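Local coordinates for protein methyltransferase FkbM (Methylobacillus flagellatus KT, PDB 2PY6) that probably acts as a methyltransferase of the FkbM family, carrying a Rossmann-like domain of the kind that commonly binds S-adenosylmethionine, at residues Leu24-Ala29 and Phe196-Glu201; Val168-Ala173 and Asp375-Thr380; Tyr216-Leu221 and Ile245-Gly250. One frame throughout, in Å; residues are numbered along the deposited sequence.

Interaction 1: residues Leu24-Ala29 and Phe196-Glu201. With EDO (1,2-ethanediol), chain C.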
loop_
_atom_site.group_PDB
_atom_site.type_symbol
_atom_site.label_atom_id
_atom_site.label_comp_id
_atom_site.label_asym_id
_atom_site.label_seq_id
_atom_site.Cartn_x
_atom_site.Cartn_y
_atom_site.Cartn_z
ATOM N N LEU A 24 0.919 44.221 12.839
ATOM C CA LEU A 24 1.379 45.574 12.601
ATOM C C LEU A 24 2.888 45.653 12.616
ATOM O O LEU A 24 3.478 46.304 11.764
ATOM C CB LEU A 24 0.769 46.519 13.635
ATOM C CG LEU A 24 -0.744 46.693 13.542
ATOM C CD1 LEU A 24 -1.281 47.624 14.658
ATOM C CD2 LEU A 24 -1.129 47.230 12.187
ATOM N N ALA A 25 3.511 44.985 13.577
ATOM C CA ALA A 25 4.977 44.915 13.668
ATOM C C ALA A 25 5.588 44.236 12.437
ATOM O O ALA A 25 6.620 44.667 11.936
ATOM C CB ALA A 25 5.397 44.143 14.927
ATOM N N ALA A 26 4.977 43.159 11.967
ATOM C CA ALA A 26 5.498 42.470 10.789
ATOM C C ALA A 26 5.370 43.343 9.531
ATOM O O ALA A 26 6.253 43.384 8.692
ATOM C CB ALA A 26 4.804 41.167 10.599
ATOM N N ALA A 27 4.262 44.051 9.411
ATOM C CA ALA A 27 4.028 44.893 8.266
ATOM C C ALA A 27 5.009 46.064 8.242
ATOM O O ALA A 27 5.498 46.458 7.180
ATOM C CB ALA A 27 2.600 45.383 8.288
ATOM N N ASP A 28 5.312 46.611 9.412
ATOM C CA ASP A 28 6.280 47.689 9.465
ATOM C C ASP A 28 7.678 47.196 9.135
ATOM O O ASP A 28 8.404 47.881 8.408
ATOM C CB ASP A 28 6.256 48.412 10.808
ATOM C CG ASP A 28 5.009 49.306 10.984
ATOM O OD1 ASP A 28 4.227 49.491 10.019
ATOM O OD2 ASP A 28 4.820 49.834 12.107
ATOM N N ALA A 29 8.028 46.006 9.637
ATOM C CA ALA A 29 9.348 45.419 9.432
ATOM C C ALA A 29 9.582 45.158 7.951
ATOM O O ALA A 29 10.588 45.598 7.404
ATOM C CB ALA A 29 9.487 44.147 10.246
ATOM N N PHE A 196 1.020 34.957 8.301
ATOM C CA PHE A 196 1.740 33.991 7.457
ATOM C C PHE A 196 2.381 34.637 6.192
ATOM O O PHE A 196 3.563 34.434 5.902
ATOM C CB PHE A 196 0.832 32.858 7.028
ATOM C CG PHE A 196 1.386 32.071 5.865
ATOM C CD1 PHE A 196 2.473 31.257 6.036
ATOM C CD2 PHE A 196 0.828 32.198 4.593
ATOM C CE1 PHE A 196 2.972 30.537 4.960
ATOM C CE2 PHE A 196 1.325 31.494 3.520
ATOM C CZ PHE A 196 2.383 30.651 3.708
ATOM N N HIS A 197 1.580 35.396 5.452
ATOM C CA HIS A 197 2.032 36.108 4.265
ATOM C C HIS A 197 3.102 37.163 4.586
ATOM O O HIS A 197 4.046 37.314 3.841
ATOM C CB HIS A 197 0.853 36.754 3.502
ATOM C CG HIS A 197 -0.144 35.766 2.960
ATOM N ND1 HIS A 197 0.157 34.871 1.956
ATOM C CD2 HIS A 197 -1.437 35.531 3.297
ATOM C CE1 HIS A 197 -0.896 34.105 1.721
ATOM N NE2 HIS A 197 -1.878 34.489 2.520
ATOM N N LEU A 198 2.972 37.889 5.694
ATOM C CA LEU A 198 3.983 38.892 6.032
ATOM C C LEU A 198 5.332 38.277 6.453
ATOM O O LEU A 198 6.370 38.825 6.158
ATOM C CB LEU A 198 3.486 39.831 7.133
ATOM C CG LEU A 198 2.348 40.780 6.778
ATOM C CD1 LEU A 198 1.792 41.431 8.015
ATOM C CD2 LEU A 198 2.798 41.810 5.784
ATOM N N THR A 199 5.284 37.140 7.140
ATOM C CA THR A 199 6.465 36.522 7.726
ATOM C C THR A 199 7.013 35.274 7.073
ATOM O O THR A 199 8.155 34.917 7.366
ATOM C CB THR A 199 6.171 36.068 9.155
ATOM O OG1 THR A 199 5.190 35.041 9.131
ATOM C CG2 THR A 199 5.669 37.236 10.014
ATOM N N CYS A 200 6.207 34.620 6.232
ATOM C CA CYS A 200 6.539 33.324 5.590
ATOM C C CYS A 200 6.576 32.183 6.616
ATOM O O CYS A 200 7.179 31.173 6.356
ATOM C CB CYS A 200 7.892 33.345 4.854
ATOM S SG CYS A 200 8.135 34.646 3.661
ATOM N N GLU A 201 5.918 32.351 7.764
ATOM C CA GLU A 201 5.935 31.383 8.845
ATOM C C GLU A 201 4.633 30.592 8.905
ATOM O O GLU A 201 3.626 31.092 9.397
ATOM C CB GLU A 201 6.178 32.088 10.209
ATOM C CG GLU A 201 6.064 31.152 11.432
ATOM C CD GLU A 201 6.913 29.870 11.324
ATOM O OE1 GLU A 201 8.139 29.943 11.425
ATOM O OE2 GLU A 201 6.343 28.772 11.181
HETATM C C1 EDO C . 4.598 35.146 1.619
HETATM O O1 EDO C . 5.195 34.587 2.757
HETATM C C2 EDO C . 3.518 34.221 1.066
HETATM O O2 EDO C . 2.341 34.980 0.743
#
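Next to Leu198, which packs on Ala26 and Ala27, the imidazole of His197 takes Phe196 CD2 over the centre of one face, 3.8 Å above its plane, stacks with the ring of Trp163, and meets an ethanediol at its edge. The Phe196 ring has Glu201 C at its edge and also meets the ring of Tyr205, the planes inclined at about 45°. The contact is a helix-helix packing in the chain's helical region, where helix 19-32 lies against the last turn of helix 184-199. Alanines on helix 19-32 let the backbones come close, 6.1 Å from Ala26 CA to Leu198 CA, and Ala26 CB rests on Leu198 CB at 3.9 Å. Leu198 reaches further along helix 19-32 with its branches, CD1 lying 4.0 Å from Ala27 CB while CD2 approaches Ala27 CA. Thr199 adds its methyl CG2 beside the leucine, 4.1 Å from Ala26 CB. Placing OG1 between the backbone N and the carbonyl carbon (chi1 65°) turns CG2 to the neighbouring helix and keeps the hydroxyl for its own helix end. That suits a threonine at this place: OG1 bonds to Asn195 O and accepts from Glu201 N in an ST turn. Cys200 then leaves the helix with positive phi, its N still bonded to Phe196 O, and Glu201 OE2 caps Glu203 N at the start of the next helix. The ethanediol, probably from the crystallisation liquor, has its O1 in a weak hydrogen bond with His197 O. Its O2 is modelled only 2.5 Å from His197 ND1, an unusually short hydrogen bond whose exact length is doubtful and whose donor could be either group.

Interaction 2: residues Val168-Ala173 and Asp375-Thr380. With EDO (1,2-ethanediol), chain F.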
loop_
_atom_site.group_PDB
_atom_site.type_symbol
_atom_site.label_atom_id
_atom_site.label_comp_id
_atom_site.label_asym_id
_atom_site.label_seq_id
_atom_site.Cartn_x
_atom_site.Cartn_y
_atom_site.Cartn_z
ATOM N N VAL A 168 1.024 44.850 2.989
ATOM C CA VAL A 168 1.600 46.073 3.545
ATOM C C VAL A 168 0.932 47.326 2.961
ATOM O O VAL A 168 0.872 48.343 3.634
ATOM C CB VAL A 168 3.146 46.105 3.339
ATOM C CG1 VAL A 168 3.763 47.464 3.710
ATOM C CG2 VAL A 168 3.841 44.982 4.109
ATOM N N ARG A 169 0.439 47.250 1.722
ATOM C CA ARG A 169 -0.253 48.375 1.061
ATOM C C ARG A 169 -1.688 48.583 1.502
ATOM O O ARG A 169 -2.253 49.641 1.227
ATOM C CB ARG A 169 -0.282 48.216 -0.475
ATOM C CG ARG A 169 0.898 48.857 -1.207
ATOM C CD ARG A 169 0.734 48.839 -2.779
ATOM N NE ARG A 169 0.833 47.493 -3.327
ATOM C CZ ARG A 169 1.976 46.792 -3.414
ATOM N NH1 ARG A 169 3.140 47.294 -2.968
ATOM N NH2 ARG A 169 1.956 45.567 -3.931
ATOM N N ASN A 170 -2.266 47.587 2.182
ATOM C CA ASN A 170 -3.656 47.598 2.574
ATOM C C ASN A 170 -3.917 47.414 4.067
ATOM O O ASN A 170 -4.980 46.905 4.456
ATOM C CB ASN A 170 -4.347 46.504 1.781
ATOM C CG ASN A 170 -4.389 46.802 0.293
ATOM O OD1 ASN A 170 -3.727 46.136 -0.500
ATOM N ND2 ASN A 170 -5.152 47.809 -0.086
ATOM N N ILE A 171 -2.988 47.872 4.908
ATOM C CA ILE A 171 -3.131 47.717 6.360
ATOM C C ILE A 171 -4.464 48.263 6.929
ATOM O O ILE A 171 -5.182 47.509 7.561
ATOM C CB ILE A 171 -1.887 48.242 7.181
ATOM C CG1 ILE A 171 -0.593 47.473 6.843
ATOM C CG2 ILE A 171 -2.162 48.207 8.641
ATOM C CD1 ILE A 171 -0.629 45.930 6.927
ATOM N N PRO A 172 -4.780 49.553 6.746
ATOM C CA PRO A 172 -6.062 49.992 7.323
ATOM C C PRO A 172 -7.286 49.233 6.863
ATOM O O PRO A 172 -8.178 48.963 7.688
ATOM C CB PRO A 172 -6.133 51.487 6.934
ATOM C CG PRO A 172 -4.682 51.896 6.831
ATOM C CD PRO A 172 -4.046 50.697 6.150
ATOM N N ALA A 173 -7.345 48.861 5.588
ATOM C CA ALA A 173 -8.487 48.097 5.088
ATOM C C ALA A 173 -8.586 46.721 5.791
ATOM O O ALA A 173 -9.683 46.238 6.103
ATOM C CB ALA A 173 -8.382 47.918 3.600
ATOM N N ASP A 375 -8.638 39.135 -2.300
ATOM C CA ASP A 375 -9.975 38.599 -2.142
ATOM C C ASP A 375 -10.683 38.797 -0.788
ATOM O O ASP A 375 -11.863 39.039 -0.800
ATOM C CB ASP A 375 -10.050 37.149 -2.625
ATOM C CG ASP A 375 -10.239 37.054 -4.148
ATOM O OD1 ASP A 375 -10.493 38.085 -4.857
ATOM O OD2 ASP A 375 -10.182 35.927 -4.630
ATOM N N LEU A 376 -9.976 38.762 0.332
ATOM C CA LEU A 376 -10.607 38.964 1.630
ATOM C C LEU A 376 -11.283 40.320 1.691
ATOM O O LEU A 376 -12.399 40.449 2.209
ATOM C CB LEU A 376 -9.592 38.817 2.762
ATOM C CG LEU A 376 -9.175 37.385 3.134
ATOM C CD1 LEU A 376 -7.866 37.395 3.884
ATOM C CD2 LEU A 376 -10.294 36.721 3.957
ATOM N N LEU A 377 -10.644 41.327 1.106
ATOM C CA LEU A 377 -11.218 42.663 1.097
ATOM C C LEU A 377 -12.213 42.829 -0.033
ATOM O O LEU A 377 -13.323 43.254 0.180
ATOM C CB LEU A 377 -10.104 43.710 0.959
ATOM C CG LEU A 377 -9.129 43.742 2.125
ATOM C CD1 LEU A 377 -7.921 44.555 1.756
ATOM C CD2 LEU A 377 -9.800 44.273 3.373
ATOM N N ASP A 378 -11.827 42.456 -1.239
ATOM C CA ASP A 378 -12.677 42.668 -2.421
ATOM C C ASP A 378 -14.018 41.952 -2.434
ATOM O O ASP A 378 -15.016 42.533 -2.784
ATOM C CB ASP A 378 -11.897 42.297 -3.671
ATOM C CG ASP A 378 -10.745 43.278 -3.954
ATOM O OD1 ASP A 378 -10.588 44.293 -3.232
ATOM O OD2 ASP A 378 -9.990 43.032 -4.915
ATOM N N LEU A 379 -14.018 40.683 -2.069
ATOM C CA LEU A 379 -15.227 39.902 -2.039
ATOM C C LEU A 379 -16.155 40.381 -0.930
ATOM O O LEU A 379 -17.336 40.529 -1.158
ATOM C CB LEU A 379 -14.900 38.412 -1.873
ATOM C CG LEU A 379 -13.969 37.778 -2.923
ATOM C CD1 LEU A 379 -13.670 36.360 -2.559
ATOM C CD2 LEU A 379 -14.558 37.803 -4.319
ATOM N N THR A 380 -15.615 40.635 0.261
ATOM C CA THR A 380 -16.404 41.119 1.396
ATOM C C THR A 380 -17.036 42.477 1.067
ATOM O O THR A 380 -18.249 42.683 1.285
ATOM C CB THR A 380 -15.534 41.249 2.675
ATOM O OG1 THR A 380 -14.995 39.977 3.039
ATOM C CG2 THR A 380 -16.347 41.721 3.827
HETATM C C1 EDO F . 6.419 50.342 -0.945
HETATM O O1 EDO F . 7.696 50.489 -1.564
HETATM C C2 EDO F . 5.181 50.625 -1.802
HETATM O O2 EDO F . 4.519 49.394 -2.063
#
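Leu377 meets Ala173 with CG anti to its own carbonyl carbon (chi1 -64°) and an extended second torsion, a common leucine conformer on a helix that carries the fork of methyl groups out to the neighbouring segment. The helix bearing it, 375-386, connects strands 364-368 and 392-396 of the Rossmann-like sheet, whose strand order 3-2-1-4-5-7-6 is that of class I methyltransferases. Here it is covered by the helical segment that leads from helix 164-169 into helix 171-180. Both methyls of Leu377, CD1 and CD2, reach Ala173 CB at 3.9 Å; CD2 also comes to 3.4 Å from Ala173 O, a van der Waals approach to the carbonyl. Alanine suits this place because its short side chain lets the leucine reach the backbone. CD1 also brushes Asn170 CB at 4.1 Å, so the residue at the break between the two helices contributes its CB to the same apolar patch. Phe174 packs on Leu377 as well. Pro172 fits the first turn of helix 171-180, where a missing N-H costs no intrahelical bond. Beyond the contact, Leu376 is buried against Leu177, Leu190 and Leu394, which fastens helix 375-386 to both the helical region and the sheet. Thr380 sits one turn further on and satisfies its buried hydroxyl within the helix: OG1 donates to Leu376 O at 2.8 Å, nearly straight on to the carbonyl at 163°. At the other end, Arg169 is partly held by a salt bridge from NH2 to Asp166 and also touches a crystal neighbour. Its NH1 donates in the guanidinium plane to O2 of an ethanediol, at 2.7 Å and a bent N-H...O angle of 135°.

Interaction 3: residues Tyr216-Leu221 and Ile245-Gly250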
loop_
_atom_site.group_PDB
_atom_site.type_symbol
_atom_site.label_atom_id
_atom_site.label_comp_id
_atom_site.label_asym_id
_atom_site.label_seq_id
_atom_site.Cartn_x
_atom_site.Cartn_y
_atom_site.Cartn_z
ATOM N N TYR A 216 -16.994 24.434 4.977
ATOM C CA TYR A 216 -18.354 24.840 4.577
ATOM C C TYR A 216 -19.483 24.410 5.474
ATOM O O TYR A 216 -20.350 25.217 5.760
ATOM C CB TYR A 216 -18.735 24.396 3.141
ATOM C CG TYR A 216 -17.693 24.650 2.084
ATOM C CD1 TYR A 216 -17.160 25.928 1.877
ATOM C CD2 TYR A 216 -17.288 23.633 1.239
ATOM C CE1 TYR A 216 -16.215 26.157 0.872
ATOM C CE2 TYR A 216 -16.319 23.855 0.254
ATOM C CZ TYR A 216 -15.792 25.101 0.071
ATOM O OH TYR A 216 -14.825 25.284 -0.914
ATOM N N PHE A 217 -19.482 23.122 5.866
ATOM C CA PHE A 217 -20.595 22.490 6.557
ATOM C C PHE A 217 -20.447 22.347 8.060
ATOM O O PHE A 217 -21.463 22.211 8.740
ATOM C CB PHE A 217 -20.865 21.131 5.904
ATOM C CG PHE A 217 -21.212 21.240 4.433
ATOM C CD1 PHE A 217 -22.443 21.764 4.035
ATOM C CD2 PHE A 217 -20.295 20.888 3.461
ATOM C CE1 PHE A 217 -22.765 21.928 2.681
ATOM C CE2 PHE A 217 -20.598 21.039 2.104
ATOM C CZ PHE A 217 -21.848 21.556 1.718
ATOM N N ARG A 218 -19.191 22.390 8.558
ATOM C CA ARG A 218 -18.872 22.259 9.982
ATOM C C ARG A 218 -18.018 23.385 10.476
ATOM O O ARG A 218 -17.208 23.145 11.348
ATOM C CB ARG A 218 -18.241 20.859 10.276
ATOM C CG ARG A 218 -19.169 19.845 9.674
ATOM C CD ARG A 218 -19.104 18.398 9.925
ATOM N NE ARG A 218 -18.123 17.758 9.130
ATOM C CZ ARG A 218 -18.059 16.459 8.863
ATOM N NH1 ARG A 218 -18.931 15.564 9.299
ATOM N NH2 ARG A 218 -17.073 16.055 8.102
ATOM N N SER A 219 -18.279 24.626 10.021
ATOM C CA SER A 219 -17.455 25.790 10.395
ATOM C C SER A 219 -17.621 26.326 11.815
ATOM O O SER A 219 -16.794 27.117 12.279
ATOM C CB SER A 219 -17.733 26.967 9.454
ATOM O OG SER A 219 -19.009 27.554 9.678
ATOM N N GLY A 220 -18.696 25.918 12.491
ATOM C CA GLY A 220 -19.044 26.469 13.778
ATOM C C GLY A 220 -19.861 27.764 13.658
ATOM O O GLY A 220 -20.140 28.404 14.659
ATOM N N LEU A 221 -20.275 28.140 12.453
ATOM C CA LEU A 221 -20.961 29.423 12.243
ATOM C C LEU A 221 -22.320 29.370 11.581
ATOM O O LEU A 221 -23.142 30.265 11.826
ATOM C CB LEU A 221 -20.049 30.370 11.405
ATOM C CG LEU A 221 -18.754 30.843 12.051
ATOM C CD1 LEU A 221 -17.835 31.504 11.025
ATOM C CD2 LEU A 221 -19.014 31.731 13.234
ATOM N N ILE A 245 -25.210 16.346 2.045
ATOM C CA ILE A 245 -25.943 15.105 2.339
ATOM C C ILE A 245 -25.663 14.648 3.775
ATOM O O ILE A 245 -26.591 14.335 4.529
ATOM C CB ILE A 245 -25.588 13.972 1.341
ATOM C CG1 ILE A 245 -26.121 14.302 -0.050
ATOM C CG2 ILE A 245 -26.187 12.629 1.817
ATOM C CD1 ILE A 245 -25.515 13.461 -1.177
ATOM N N GLY A 246 -24.383 14.622 4.152
ATOM C CA GLY A 246 -23.988 14.156 5.483
ATOM C C GLY A 246 -24.563 14.975 6.624
ATOM O O GLY A 246 -25.206 14.421 7.526
ATOM N N VAL A 247 -24.385 16.301 6.578
ATOM C CA VAL A 247 -24.830 17.141 7.710
ATOM C C VAL A 247 -26.326 17.289 7.804
ATOM O O VAL A 247 -26.824 17.561 8.873
ATOM C CB VAL A 247 -24.162 18.539 7.770
ATOM C CG1 VAL A 247 -22.669 18.364 7.847
ATOM C CG2 VAL A 247 -24.588 19.434 6.585
ATOM N N THR A 248 -27.038 17.073 6.703
ATOM C CA THR A 248 -28.502 17.166 6.683
ATOM C C THR A 248 -29.194 15.796 6.776
ATOM O O THR A 248 -30.401 15.719 6.752
ATOM C CB THR A 248 -29.012 17.832 5.376
ATOM O OG1 THR A 248 -28.707 17.003 4.236
ATOM C CG2 THR A 248 -28.426 19.210 5.202
ATOM N N LYS A 249 -28.400 14.736 6.848
ATOM C CA LYS A 249 -28.875 13.370 6.894
ATOM C C LYS A 249 -29.792 13.058 5.714
ATOM O O LYS A 249 -30.882 12.519 5.889
ATOM C CB LYS A 249 -29.540 13.073 8.231
ATOM C CG LYS A 249 -28.646 13.245 9.443
ATOM C CD LYS A 249 -29.345 12.688 10.700
ATOM C CE LYS A 249 -28.659 13.205 11.988
ATOM N NZ LYS A 249 -27.194 13.034 11.966
ATOM N N GLY A 250 -29.319 13.376 4.513
ATOM C CA GLY A 250 -30.038 13.094 3.277
ATOM C C GLY A 250 -31.315 13.871 3.077
ATOM O O GLY A 250 -32.215 13.392 2.451
#
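Apolar packing joins Phe217 and Arg218 to Val247, a residue of helix 239-248 whose side chain points at the loop. Both valine methyl groups are used. CG1 sits 3.8 Å from Phe217 CB and 4.1 Å from Arg218 CD, while CG2 comes obliquely to the phenyl ring, 4.1 Å from Phe217 CD1. Phe217 and Val247 cross at about a right angle, and a beta-branched residue can set its two methyls on different parts of the phenylalanine. With chi1 at -58°, CG1 stands anti to the carbonyl carbon and meets Phe217 CB, while CG2 comes beside the ring. The phenyl ring also takes Tyr216 CB over one face, offset toward the rim, and the Phe217 side chain packs on Ser240 and Leu244 of the same helix.

Ionic contacts belong to the far end of Arg218. Its aliphatic part lies by the valine, whereas the guanidinium makes salt bridges to Asp123 and Glu203 of the second subunit and bonds to Ser213 O. A long side chain with an apolar stem and a charged end serves both tasks.

Hydrogen bonds to the backbone shape both segments. Ser219 OG accepts from Leu221 N at 3.1 Å in an ST turn, around Gly220, whose backbone angles would jam any CB against the preceding carbonyl. The backbone N and O of Gly220 bond to Glu207 and Gln188 of the second subunit. Helix 239-248 closes in a Schellman motif: Gly250 N reaches back to Ile245 O at 2.9 Å, and Lys249, with positive phi, bonds through its N to Gly246 O.

The arrangement is that of a loop laid on the helix following the first strand, 229-233, of a Rossmann-like methyltransferase fold, at an interface between subunits.

Interactions 1 and 2 form one continuous packed region: Ala27 CB of 24-29 lies 3.5 Å from Ile171 CD1 of 168-173, and Leu198 CD2 meets Val168 CG2 at 3.7 Å. Segment 24-29 thus touches both 196-201 and 168-173, which lie on or at helices 184-199 and 171-180, consecutive in the chain. Interaction 3 lies elsewhere on the Rossmann-like domain that also supplies helix 375-386 to interaction 2, its centre about 34 Å from that of interaction 1 and 29 Å from that of interaction 2. Within the assembly, however, interactions 1 and 3 are joined: Glu201 of one subunit pairs with Lys249 of another. The ethanediols probably come from the crystallisation liquor and are no evidence of a substrate site.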